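Local coordinates for protein member of DUF4221 family (Bacteroides vulgatus, PDB 3S9J) that is of unknown function but folds as a six-bladed beta-propeller of the DUF4221 family, with sodium ions bound in the crystal, at residues A[8-13]-A[304-309]; A[274-279]-A[360-365]; A[269-274]-A[280-285]. All coordinates share one frame; numbering follows the deposited sequence.

Contact 1: A[8-13]-A[304-309]; sequences VELVAE and FSVIVL
L10 sets its CD1 methyl against V306, 3.6 Å from CG1 and nearly as close to CB, with the two side chains crossing at about a right angle. The same leucine also reaches V308: its CG lies 4.1 Å from V308 CG2. That methyl of V308 stands anti to its own carbonyl carbon, which turns it to L10. Two residues earlier on the strand, V8 brings CG2 to within 4.2 Å of V308 CB, so V308 is met by both residues. Branched aliphatic groups suit this buried place, because compact methyls can fit together without any polar atom to satisfy. The next layer holds these groups in position. L10 N is hydrogen-bonded to T319 OG1, V8 and I316 share a backbone hydrogen bond, and the backbones of E9 and V11 pair with K363 and K361, while Y280 packs on V306 and V308 from the neighbouring strand. The strand axes come within 8.0 Å and run at 129° to each other, and these two strands meet through side chains alone. Strand 8-19 is the outer strand of the blade it forms with 327-334, 337-341 and 354-364, so this is an interface between adjacent propeller blades, made on one side by the N-terminal strand that completes the last blade.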
loop_
_atom_site.group_PDB
_atom_site.type_symbol
_atom_site.label_atom_id
_atom_site.label_comp_id
_atom_site.label_asym_id
_atom_site.label_seq_id
_atom_site.Cartn_x
_atom_site.Cartn_y
_atom_site.Cartn_z
ATOM N N VAL A 8 13.040 -16.881 13.109
ATOM C CA VAL A 8 13.590 -16.489 11.820
ATOM C C VAL A 8 14.077 -15.046 11.777
ATOM O O VAL A 8 13.780 -14.228 12.661
ATOM C CB VAL A 8 12.586 -16.739 10.642
ATOM C CG1 VAL A 8 12.152 -18.202 10.601
ATOM C CG2 VAL A 8 11.376 -15.796 10.717
ATOM N N GLU A 9 14.866 -14.769 10.748
ATOM C CA GLU A 9 15.292 -13.423 10.423
ATOM C C GLU A 9 15.347 -13.227 8.908
ATOM O O GLU A 9 15.427 -14.181 8.137
ATOM C CB GLU A 9 16.672 -13.144 11.016
ATOM C CG GLU A 9 17.804 -13.980 10.452
ATOM C CD GLU A 9 19.152 -13.671 11.104
ATOM O OE1 GLU A 9 19.359 -12.531 11.569
ATOM O OE2 GLU A 9 20.003 -14.576 11.136
ATOM N N LEU A 10 15.352 -11.970 8.492
ATOM C CA LEU A 10 15.443 -11.616 7.082
ATOM C C LEU A 10 16.888 -11.267 6.713
ATOM O O LEU A 10 17.520 -10.433 7.382
ATOM C CB LEU A 10 14.544 -10.422 6.785
ATOM C CG LEU A 10 13.047 -10.701 6.771
ATOM C CD1 LEU A 10 12.256 -9.401 6.773
ATOM C CD2 LEU A 10 12.683 -11.554 5.554
ATOM N N VAL A 11 17.380 -11.879 5.636
ATOM C CA VAL A 11 18.766 -11.737 5.226
ATOM C C VAL A 11 18.866 -11.373 3.751
ATOM O O VAL A 11 18.245 -12.025 2.903
ATOM C CB VAL A 11 19.550 -13.055 5.511
ATOM C CG1 VAL A 11 21.020 -12.949 5.038
ATOM C CG2 VAL A 11 19.481 -13.387 6.995
ATOM N N ALA A 12 19.636 -10.327 3.451
ATOM C CA ALA A 12 19.822 -9.866 2.069
ATOM C C ALA A 12 20.496 -10.937 1.224
ATOM O O ALA A 12 21.527 -11.515 1.617
ATOM C CB ALA A 12 20.660 -8.549 2.051
ATOM N N GLU A 13 19.930 -11.210 0.061
ATOM C CA GLU A 13 20.487 -12.200 -0.841
ATOM C C GLU A 13 21.020 -11.802 -2.227
ATOM O O GLU A 13 22.191 -12.095 -2.532
ATOM C CB GLU A 13 19.425 -13.272 -1.072
ATOM C CG GLU A 13 19.778 -14.423 -2.027
ATOM C CD GLU A 13 20.315 -15.651 -1.338
ATOM O OE1 GLU A 13 20.474 -15.648 -0.088
ATOM O OE2 GLU A 13 20.564 -16.634 -2.067
ATOM N N PHE A 304 13.542 1.391 10.421
ATOM C CA PHE A 304 12.356 0.535 10.381
ATOM C C PHE A 304 12.700 -0.908 10.643
ATOM O O PHE A 304 13.872 -1.310 10.669
ATOM C CB PHE A 304 11.613 0.680 9.040
ATOM C CG PHE A 304 12.363 0.153 7.858
ATOM C CD1 PHE A 304 13.379 0.919 7.271
ATOM C CD2 PHE A 304 12.033 -1.076 7.294
ATOM C CE1 PHE A 304 14.086 0.460 6.164
ATOM C CE2 PHE A 304 12.740 -1.553 6.194
ATOM C CZ PHE A 304 13.768 -0.770 5.624
ATOM N N SER A 305 11.669 -1.700 10.898
ATOM C CA SER A 305 11.819 -3.116 11.007
ATOM C C SER A 305 10.755 -3.803 10.168
ATOM O O SER A 305 9.769 -3.194 9.762
ATOM C CB SER A 305 11.715 -3.572 12.471
ATOM O OG SER A 305 10.413 -3.386 12.983
ATOM N N VAL A 306 10.964 -5.095 9.956
ATOM C CA VAL A 306 9.960 -5.961 9.351
ATOM C C VAL A 306 9.731 -7.159 10.236
ATOM O O VAL A 306 10.665 -7.918 10.542
ATOM C CB VAL A 306 10.384 -6.421 7.955
ATOM C CG1 VAL A 306 9.322 -7.370 7.381
ATOM C CG2 VAL A 306 10.596 -5.187 7.027
ATOM N N ILE A 307 8.490 -7.283 10.687
ATOM C CA ILE A 307 8.012 -8.409 11.474
ATOM C C ILE A 307 7.522 -9.497 10.512
ATOM O O ILE A 307 6.768 -9.207 9.586
ATOM C CB ILE A 307 6.827 -7.986 12.372
ATOM C CG1 ILE A 307 7.213 -6.803 13.274
ATOM C CG2 ILE A 307 6.290 -9.195 13.127
ATOM C CD1 ILE A 307 6.044 -5.928 13.755
ATOM N N VAL A 308 7.945 -10.734 10.736
ATOM C CA VAL A 308 7.499 -11.876 9.951
ATOM C C VAL A 308 6.482 -12.682 10.767
ATOM O O VAL A 308 6.760 -13.060 11.897
ATOM C CB VAL A 308 8.675 -12.789 9.536
ATOM C CG1 VAL A 308 8.157 -13.947 8.666
ATOM C CG2 VAL A 308 9.746 -11.983 8.774
ATOM N N LEU A 309 5.298 -12.918 10.209
ATOM C CA LEU A 309 4.282 -13.728 10.862
ATOM C C LEU A 309 3.998 -14.939 9.979
ATOM O O LEU A 309 4.014 -14.833 8.744
ATOM C CB LEU A 309 2.988 -12.942 11.066
ATOM C CG LEU A 309 3.087 -11.653 11.893
ATOM C CD1 LEU A 309 3.270 -10.390 11.002
ATOM C CD2 LEU A 309 1.866 -11.510 12.826
#

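Contact 2: A[274-279]-A[360-365]; sequences KYRNVY and FKIKNA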
loop_
_atom_site.group_PDB
_atom_site.type_symbol
_atom_site.label_atom_id
_atom_site.label_comp_id
_atom_site.label_asym_id
_atom_site.label_seq_id
_atom_site.Cartn_x
_atom_site.Cartn_y
_atom_site.Cartn_z
ATOM N N LYS A 274 2.593 -14.813 -0.972
ATOM C CA LYS A 274 1.840 -15.948 -1.552
ATOM C C LYS A 274 2.729 -17.158 -1.828
ATOM O O LYS A 274 2.220 -18.258 -1.966
ATOM C CB LYS A 274 1.088 -15.531 -2.844
ATOM C CG LYS A 274 1.970 -15.171 -4.059
ATOM C CD LYS A 274 1.192 -14.389 -5.191
ATOM C CE LYS A 274 2.160 -13.511 -6.091
ATOM N NZ LYS A 274 1.674 -12.808 -7.406
ATOM N N TYR A 275 4.046 -16.955 -1.908
ATOM C CA TYR A 275 4.986 -18.034 -2.239
ATOM C C TYR A 275 5.377 -18.820 -1.009
ATOM O O TYR A 275 5.432 -20.037 -1.034
ATOM C CB TYR A 275 6.224 -17.501 -2.971
ATOM C CG TYR A 275 5.839 -16.808 -4.270
ATOM C CD1 TYR A 275 5.509 -17.552 -5.394
ATOM C CD2 TYR A 275 5.772 -15.418 -4.346
ATOM C CE1 TYR A 275 5.110 -16.939 -6.585
ATOM C CE2 TYR A 275 5.404 -14.774 -5.547
ATOM C CZ TYR A 275 5.069 -15.535 -6.661
ATOM O OH TYR A 275 4.693 -14.929 -7.825
ATOM N N ARG A 276 5.649 -18.121 0.080
ATOM C CA ARG A 276 6.073 -18.776 1.324
ATOM C C ARG A 276 4.949 -18.888 2.362
ATOM O O ARG A 276 5.136 -19.531 3.396
ATOM C CB ARG A 276 7.293 -18.038 1.889
ATOM C CG ARG A 276 8.579 -18.421 1.172
ATOM C CD ARG A 276 9.572 -17.320 1.126
ATOM N NE ARG A 276 9.061 -16.242 0.305
ATOM C CZ ARG A 276 9.246 -16.124 -1.010
ATOM N NH1 ARG A 276 10.009 -16.994 -1.684
ATOM N NH2 ARG A 276 8.675 -15.111 -1.646
ATOM N N ASN A 277 3.788 -18.307 2.070
ATOM C CA ASN A 277 2.631 -18.319 2.971
ATOM C C ASN A 277 2.929 -17.699 4.360
ATOM O O ASN A 277 2.649 -18.289 5.411
ATOM C CB ASN A 277 2.084 -19.758 3.106
ATOM C CG ASN A 277 0.634 -19.803 3.569
ATOM O OD1 ASN A 277 -0.120 -18.845 3.420
ATOM N ND2 ASN A 277 0.227 -20.957 4.113
ATOM N N VAL A 278 3.503 -16.501 4.325
ATOM C CA VAL A 278 3.828 -15.710 5.513
ATOM C C VAL A 278 3.361 -14.278 5.293
ATOM O O VAL A 278 2.955 -13.925 4.196
ATOM C CB VAL A 278 5.360 -15.739 5.819
ATOM C CG1 VAL A 278 5.827 -17.154 6.153
ATOM C CG2 VAL A 278 6.160 -15.187 4.653
ATOM N N TYR A 279 3.390 -13.476 6.349
ATOM C CA TYR A 279 3.073 -12.054 6.266
ATOM C C TYR A 279 4.251 -11.238 6.755
ATOM O O TYR A 279 4.996 -11.673 7.634
ATOM C CB TYR A 279 1.851 -11.707 7.117
ATOM C CG TYR A 279 0.605 -12.461 6.736
ATOM C CD1 TYR A 279 0.378 -13.758 7.216
ATOM C CD2 TYR A 279 -0.347 -11.887 5.887
ATOM C CE1 TYR A 279 -0.778 -14.471 6.841
ATOM C CE2 TYR A 279 -1.498 -12.580 5.524
ATOM C CZ TYR A 279 -1.705 -13.864 5.995
ATOM O OH TYR A 279 -2.836 -14.549 5.635
ATOM N N PHE A 360 15.249 -10.016 0.232
ATOM C CA PHE A 360 15.443 -10.566 1.568
ATOM C C PHE A 360 14.783 -11.912 1.703
ATOM O O PHE A 360 13.593 -12.048 1.447
ATOM C CB PHE A 360 14.899 -9.611 2.624
ATOM C CG PHE A 360 15.700 -8.365 2.723
ATOM C CD1 PHE A 360 16.805 -8.306 3.566
ATOM C CD2 PHE A 360 15.415 -7.285 1.905
ATOM C CE1 PHE A 360 17.594 -7.165 3.626
ATOM C CE2 PHE A 360 16.188 -6.154 1.939
ATOM C CZ PHE A 360 17.303 -6.085 2.801
ATOM N N LYS A 361 15.584 -12.899 2.115
ATOM C CA LYS A 361 15.108 -14.265 2.366
ATOM C C LYS A 361 14.971 -14.525 3.843
ATOM O O LYS A 361 15.640 -13.895 4.657
ATOM C CB LYS A 361 16.062 -15.278 1.728
ATOM C CG LYS A 361 16.110 -15.094 0.192
ATOM C CD LYS A 361 16.696 -16.267 -0.549
ATOM C CE LYS A 361 16.377 -16.183 -2.059
ATOM N NZ LYS A 361 15.262 -17.119 -2.463
ATOM N N ILE A 362 14.096 -15.468 4.183
ATOM C CA ILE A 362 13.841 -15.855 5.565
ATOM C C ILE A 362 14.849 -16.926 5.923
ATOM O O ILE A 362 14.912 -17.943 5.248
ATOM C CB ILE A 362 12.431 -16.439 5.709
ATOM C CG1 ILE A 362 11.380 -15.397 5.317
ATOM C CG2 ILE A 362 12.190 -16.955 7.122
ATOM C CD1 ILE A 362 9.995 -15.952 5.201
ATOM N N LYS A 363 15.651 -16.686 6.951
ATOM C CA LYS A 363 16.635 -17.684 7.434
ATOM C C LYS A 363 16.418 -17.975 8.922
ATOM O O LYS A 363 16.025 -17.089 9.677
ATOM C CB LYS A 363 18.058 -17.164 7.232
ATOM C CG LYS A 363 18.450 -16.812 5.780
ATOM C CD LYS A 363 18.421 -18.015 4.825
ATOM C CE LYS A 363 19.025 -17.660 3.455
ATOM N NZ LYS A 363 18.561 -18.572 2.354
ATOM N N ASN A 364 16.697 -19.205 9.360
ATOM C CA ASN A 364 16.640 -19.523 10.794
ATOM C C ASN A 364 17.644 -18.639 11.539
ATOM O O ASN A 364 18.772 -18.484 11.078
ATOM C CB ASN A 364 16.946 -21.004 11.048
ATOM C CG ASN A 364 15.805 -21.932 10.619
ATOM O OD1 ASN A 364 14.821 -21.513 9.996
ATOM N ND2 ASN A 364 15.942 -23.208 10.961
ATOM N N ALA A 365 17.224 -18.041 12.658
ATOM C CA ALA A 365 18.073 -17.119 13.435
ATOM C C ALA A 365 19.029 -17.844 14.391
ATOM O O ALA A 365 19.077 -19.076 14.412
ATOM C CB ALA A 365 17.208 -16.136 14.216
#
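V278 and I362 meet tip to tip: V278 CG2 and I362 CD1 point at one another and come to 3.9 Å. The isoleucine gets there by an outstretched chain, its CG1 beside the backbone N and CD1 carried on by a nearly straight second torsion (chi2 170°), so that one methyl spans the gap from the strand. The shorter valine answers with the branch that sits between its backbone N and carbonyl carbon. The isoleucine's extra reach suits two backbones that stay well apart, the nearest CA pair being R276 and I362 at 9.3 Å.

R276 flanks this methyl contact with the apolar part of its chain, CD lying 4.3 Å from I362 CD1. Beyond that point the arginine bends away from the isoleucine and turns polar. NE forms a salt bridge with D273 OD2, while NH1 and NH2 bond to the backbone oxygens of R335 and G334. Y275 CB lies over one face of the guanidinium, toward its rim, 3.6 Å above the plane. Arginine is apt here, since its methylenes can help shield I362 while its head ties the turn to the next sheet. K361 NZ lies 5.3 Å from R276 NH1; any mutual repulsion is probably eased by E336, with which K361 forms a salt bridge.

The turn ends in a G1 beta bulge, in which N277 and V278 both face D273. N277 has positive phi (58°), a conformation asparagine tolerates better than most residues. Segment 274-279 thus links strand 266-273 to strand 278-284, and the loop end of that blade leans on strand 354-364 of the last blade, which is itself flanked by strands 8-19 and 337-341.

Contact 3: A[269-274]-A[280-285]; sequences HIMYDK and YRFAEM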
loop_
_atom_site.group_PDB
_atom_site.type_symbol
_atom_site.label_atom_id
_atom_site.label_comp_id
_atom_site.label_asym_id
_atom_site.label_seq_id
_atom_site.Cartn_x
_atom_site.Cartn_y
_atom_site.Cartn_z
ATOM N N HIS A 269 3.234 -0.983 6.027
ATOM C CA HIS A 269 2.660 -2.058 5.229
ATOM C C HIS A 269 2.309 -3.295 6.052
ATOM O O HIS A 269 3.061 -3.698 6.958
ATOM C CB HIS A 269 3.625 -2.594 4.166
ATOM C CG HIS A 269 4.287 -1.568 3.308
ATOM N ND1 HIS A 269 3.590 -0.736 2.451
ATOM C CD2 HIS A 269 5.598 -1.351 3.071
ATOM C CE1 HIS A 269 4.453 -0.019 1.757
ATOM N NE2 HIS A 269 5.681 -0.365 2.122
ATOM N N ILE A 270 1.204 -3.932 5.686
ATOM C CA ILE A 270 1.041 -5.358 5.917
ATOM C C ILE A 270 1.015 -6.019 4.532
ATOM O O ILE A 270 0.280 -5.605 3.643
ATOM C CB ILE A 270 -0.200 -5.701 6.811
ATOM C CG1 ILE A 270 -0.289 -7.221 7.121
ATOM C CG2 ILE A 270 -1.504 -5.195 6.187
ATOM C CD1 ILE A 270 0.870 -7.746 7.997
HETATM N N MSE A 271 1.833 -7.054 4.354
HETATM C CA MSE A 271 2.004 -7.683 3.053
HETATM C C MSE A 271 1.943 -9.193 3.185
HETATM O O MSE A 271 2.638 -9.778 4.014
HETATM C CB MSE A 271 3.345 -7.284 2.432
HETATM C CG MSE A 271 3.522 -5.854 2.289
HETATM SE SE MSE A 271 5.225 -5.487 1.389
HETATM C CE MSE A 271 5.241 -6.441 0.108
ATOM N N TYR A 272 1.134 -9.823 2.338
ATOM C CA TYR A 272 1.071 -11.269 2.269
ATOM C C TYR A 272 2.068 -11.780 1.247
ATOM O O TYR A 272 2.192 -11.217 0.172
ATOM C CB TYR A 272 -0.340 -11.719 1.865
ATOM C CG TYR A 272 -0.465 -13.211 1.711
ATOM C CD1 TYR A 272 -0.117 -14.047 2.738
ATOM C CD2 TYR A 272 -0.957 -13.771 0.550
ATOM C CE1 TYR A 272 -0.212 -15.424 2.602
ATOM C CE2 TYR A 272 -1.062 -15.164 0.407
ATOM C CZ TYR A 272 -0.694 -15.975 1.430
ATOM O OH TYR A 272 -0.779 -17.359 1.333
ATOM N N ASP A 273 2.802 -12.829 1.611
ATOM C CA ASP A 273 3.746 -13.506 0.734
ATOM C C ASP A 273 3.078 -14.813 0.275
ATOM O O ASP A 273 3.002 -15.785 1.051
ATOM C CB ASP A 273 5.035 -13.792 1.527
ATOM C CG ASP A 273 6.120 -14.483 0.713
ATOM O OD1 ASP A 273 5.796 -15.214 -0.265
ATOM O OD2 ASP A 273 7.316 -14.283 1.080
ATOM N N LYS A 274 2.593 -14.813 -0.972
ATOM C CA LYS A 274 1.840 -15.948 -1.552
ATOM C C LYS A 274 2.729 -17.158 -1.828
ATOM O O LYS A 274 2.220 -18.258 -1.966
ATOM C CB LYS A 274 1.088 -15.531 -2.844
ATOM C CG LYS A 274 1.970 -15.171 -4.059
ATOM C CD LYS A 274 1.192 -14.389 -5.191
ATOM C CE LYS A 274 2.160 -13.511 -6.091
ATOM N NZ LYS A 274 1.674 -12.808 -7.406
ATOM N N TYR A 280 4.399 -10.048 6.189
ATOM C CA TYR A 280 5.399 -9.074 6.615
ATOM C C TYR A 280 4.675 -7.816 7.093
ATOM O O TYR A 280 3.875 -7.236 6.347
ATOM C CB TYR A 280 6.345 -8.703 5.475
ATOM C CG TYR A 280 6.998 -9.880 4.815
ATOM C CD1 TYR A 280 7.912 -10.660 5.498
ATOM C CD2 TYR A 280 6.718 -10.208 3.482
ATOM C CE1 TYR A 280 8.502 -11.772 4.906
ATOM C CE2 TYR A 280 7.319 -11.321 2.873
ATOM C CZ TYR A 280 8.220 -12.085 3.588
ATOM O OH TYR A 280 8.805 -13.200 3.009
ATOM N N ARG A 281 4.968 -7.376 8.311
ATOM C CA ARG A 281 4.480 -6.091 8.774
ATOM C C ARG A 281 5.660 -5.152 9.002
ATOM O O ARG A 281 6.609 -5.459 9.746
ATOM C CB ARG A 281 3.650 -6.228 10.055
ATOM C CG ARG A 281 2.861 -4.975 10.351
ATOM C CD ARG A 281 2.058 -5.036 11.640
ATOM N NE ARG A 281 1.090 -3.951 11.664
ATOM C CZ ARG A 281 0.447 -3.506 12.730
ATOM N NH1 ARG A 281 0.672 -4.035 13.941
ATOM N NH2 ARG A 281 -0.410 -2.506 12.584
ATOM N N PHE A 282 5.606 -3.997 8.362
ATOM C CA PHE A 282 6.666 -3.004 8.505
ATOM C C PHE A 282 6.350 -2.101 9.710
ATOM O O PHE A 282 5.190 -1.741 9.933
ATOM C CB PHE A 282 6.758 -2.144 7.234
ATOM C CG PHE A 282 7.422 -2.835 6.054
ATOM C CD1 PHE A 282 6.866 -3.980 5.490
ATOM C CD2 PHE A 282 8.581 -2.334 5.503
ATOM C CE1 PHE A 282 7.478 -4.602 4.411
ATOM C CE2 PHE A 282 9.204 -2.951 4.432
ATOM C CZ PHE A 282 8.632 -4.093 3.867
ATOM N N ALA A 283 7.386 -1.718 10.457
ATOM C CA ALA A 283 7.243 -0.835 11.622
ATOM C C ALA A 283 8.254 0.294 11.496
ATOM O O ALA A 283 9.409 0.030 11.182
ATOM C CB ALA A 283 7.499 -1.627 12.892
ATOM N N GLU A 284 7.807 1.529 11.716
ATOM C CA GLU A 284 8.672 2.686 11.691
ATOM C C GLU A 284 9.150 2.968 13.113
ATOM O O GLU A 284 8.345 3.064 14.026
ATOM C CB GLU A 284 7.936 3.907 11.137
ATOM C CG GLU A 284 7.275 3.679 9.791
ATOM C CD GLU A 284 6.752 4.945 9.112
ATOM O OE1 GLU A 284 6.527 5.991 9.772
ATOM O OE2 GLU A 284 6.577 4.892 7.869
HETATM N N MSE A 285 10.458 3.128 13.272
HETATM C CA MSE A 285 11.056 3.436 14.566
HETATM C C MSE A 285 10.877 4.900 14.908
HETATM O O MSE A 285 10.686 5.734 14.016
HETATM C CB MSE A 285 12.532 3.100 14.556
HETATM C CG MSE A 285 12.845 1.620 14.267
HETATM SE SE MSE A 285 12.147 0.389 15.567
HETATM C CE MSE A 285 10.530 -0.217 14.669
#
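M271 and Y280 form a hydrogen-bonded antiparallel pair, with Y280 N to M271 O at 2.8 Å and M271 N to Y280 O at 2.9 Å. A third backbone bond runs from F282 N to H269 O. Between them I270 and R281 make the non-hydrogen-bonded pair, where CA-H groups approach the carbonyl oxygens of Y280 and H269.

Among side-chain polar contacts, Y280 OH donates to D273 OD2 over 2.7 Å, using that oxygen's anti lone pair. The same oxygen accepts the salt bridge from R276, so the buried carboxylate is gripped by two donors there. A phenylalanine in place of Y280 would probably leave D273 OD2 without its hydroxyl donor, held there by R276 alone of the two.

The aromatic contacts gather on F282. H269 approaches it T-shaped, the planes at 88°, with CD2 3.7 Å above the centre of the phenyl ring. A histidine suits this place because its carbon edge can meet the ring while NE2 bonds to Y328 O and ND1 to N135 N, fixing its rotation. The selenomethionine at M271 runs straight through chi2 (-177°), which carries SE out to F282 CE1, obliquely to the ring, at 3.9 Å, a Met-aromatic contact.

Apolar packing marks the other sheet face, where I270 CD1 rests 3.8 Å from R281 CB; the extended arginine continues to Y219 O through NH2.

Strands 266-273 and 278-284 form a beta hairpin, the first two strands of their blade. The M271 and F282 side packs on strands 327-334 and 337-341 of the last blade, and strand 304-309 continues the sheet beyond 278-284.

How the contacts relate
The three contacts cluster in one sector of the propeller, centres of contacts 1 and 2 about 8 Å apart, 1 and 3 about 10 Å, 2 and 3 about 12 Å. Contact 3 lies within one blade, pairing its first two strands. Contacts 1 and 2 join that blade to the last one, through strands 304-309 and 278-284 on one side and the neighbouring strands 8-19 and 354-364 on the other. Along the chain contact 3 is nested inside contact 1, while contact 2 crosses both and shares K274 with contact 3. Strand 8-19 pairs with strand 354-364, so the two chain ends complete the last blade and close the ring; contacts 1 and 2 then pack that blade on its neighbour.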